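Local coordinates for glucocorticoid Modulatory Element Binding protein-1 (Homo sapiens, PDB 1OQJ), which binds glucocorticoid modulatory elements in the tyrosine aminotransferase promoter through its SAND domain, raising sensitivity to low glucocorticoid levels, and supports parvovirus replication, at the zinc ion site. Sequence-based numbering; all coordinates share one arbitrary frame.

The zinc ion site. Residues 28, 81-82, 85, 88-91, 93. With ZN (zinc ion), chain B.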
# COMPACT_ATOMS: atom_id res chain seq x y z
N CYS A 28 -1.82 6.86 6.77
CA CYS A 28 -0.74 7.76 6.35
C CYS A 28 0.39 7.73 7.37
O CYS A 28 0.15 7.73 8.57
CB CYS A 28 -1.28 9.18 6.22
SG CYS A 28 -0.02 10.40 5.80
N ASP A 81 -7.44 5.81 -0.91
CA ASP A 81 -6.42 6.61 -0.24
C ASP A 81 -6.29 6.09 1.19
O ASP A 81 -7.03 5.19 1.60
CB ASP A 81 -6.86 8.08 -0.25
CG ASP A 81 -5.74 9.03 0.12
OD1 ASP A 81 -4.56 8.63 0.10
OD2 ASP A 81 -6.06 10.21 0.40
N PHE A 82 -5.35 6.64 1.95
CA PHE A 82 -5.17 6.20 3.33
C PHE A 82 -6.48 6.30 4.11
O PHE A 82 -7.26 7.23 3.91
CB PHE A 82 -4.14 7.08 4.03
CG PHE A 82 -2.77 7.02 3.43
CD1 PHE A 82 -2.16 8.18 2.94
CD2 PHE A 82 -2.06 5.82 3.40
CE1 PHE A 82 -0.86 8.14 2.43
CE2 PHE A 82 -0.76 5.78 2.89
CZ PHE A 82 -0.16 6.94 2.41
N HIS A 85 -7.72 9.67 5.83
CA HIS A 85 -6.67 10.62 5.48
C HIS A 85 -7.00 12.09 5.72
O HIS A 85 -6.10 12.89 5.97
CB HIS A 85 -6.25 10.44 4.02
CG HIS A 85 -4.85 10.91 3.74
ND1 HIS A 85 -4.36 11.05 2.46
CD2 HIS A 85 -3.85 11.25 4.58
CE1 HIS A 85 -3.10 11.46 2.53
NE2 HIS A 85 -2.77 11.59 3.80
N VAL A 88 -6.23 12.02 9.59
CA VAL A 88 -5.01 11.37 10.05
C VAL A 88 -3.95 11.48 8.96
O VAL A 88 -4.03 10.80 7.94
CB VAL A 88 -5.29 9.89 10.37
CG1 VAL A 88 -4.01 9.19 10.80
CG2 VAL A 88 -6.35 9.79 11.46
N CYS A 89 -2.96 12.33 9.19
CA CYS A 89 -1.90 12.57 8.22
C CYS A 89 -0.59 12.97 8.90
O CYS A 89 -0.60 13.65 9.93
CB CYS A 89 -2.35 13.67 7.25
SG CYS A 89 -1.20 14.07 5.91
N SER A 90 0.53 12.55 8.32
CA SER A 90 1.84 12.88 8.88
C SER A 90 2.47 14.08 8.19
O SER A 90 3.48 14.61 8.65
CB SER A 90 2.79 11.70 8.72
OG SER A 90 3.07 11.50 7.34
N ASN A 91 1.87 14.50 7.08
CA ASN A 91 2.36 15.64 6.32
C ASN A 91 3.67 15.29 5.62
O ASN A 91 4.42 16.19 5.22
CB ASN A 91 2.56 16.84 7.23
CG ASN A 91 1.31 17.21 8.00
OD1 ASN A 91 0.29 17.55 7.41
ND2 ASN A 91 1.39 17.14 9.33
N CYS A 93 3.52 12.37 3.48
CA CYS A 93 3.04 11.43 2.48
C CYS A 93 3.29 11.92 1.06
O CYS A 93 3.24 11.14 0.11
CB CYS A 93 1.55 11.16 2.69
SG CYS A 93 0.52 12.65 2.78
ZN ZN B . -0.90 12.12 4.59
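Three cysteines and one histidine hold the zinc ion in a nearly regular tetrahedron, with angles at the metal from 108° (His85 NE2 with Cys93 SG) to 112° (Cys28 SG with Cys89 SG). Cys28 comes from a loop early in the chain, whereas His85, Cys89 and Cys93 follow one another along the irregular C-terminal tail, which curls round the ion. His85 points its NE2 at the zinc, 2.1 Å away, and the SG of Cys28 lies 2.3 Å from it. Cys28 and Cys89 both reach in with SG anti to the backbone N. The chain then bends at Ser90 and Asn91, the latter with positive phi (70°), and the backbone N of Asn91 makes a weak hydrogen bond to the SG of Cys89 at 3.3 Å. This bend returns Cys93 to the metal, its SG in the crowded position between backbone N and carbonyl carbon.

Second-shell contacts help to position His85 and Cys28. The imidazole ND1 of His85 donates, almost in the ring plane, to the carboxylate OD2 of Asp81 at 2.8 Å; this should set the ring's rotation and may strengthen NE2 as a donor. OD1 of Asp81, met from above the carboxylate plane, accepts the backbone N of Phe82. The Phe82 ring turns its edge to the imidazole, CD1 over the centre of the His85 ring, and takes the CA of Cys28 over its own face. The backbone N of Ser90 donates to the SG of Cys28 at 3.4 Å, which may offset charge on a probable thiolate. The zinc thus joins tail to loop, most likely a structural role.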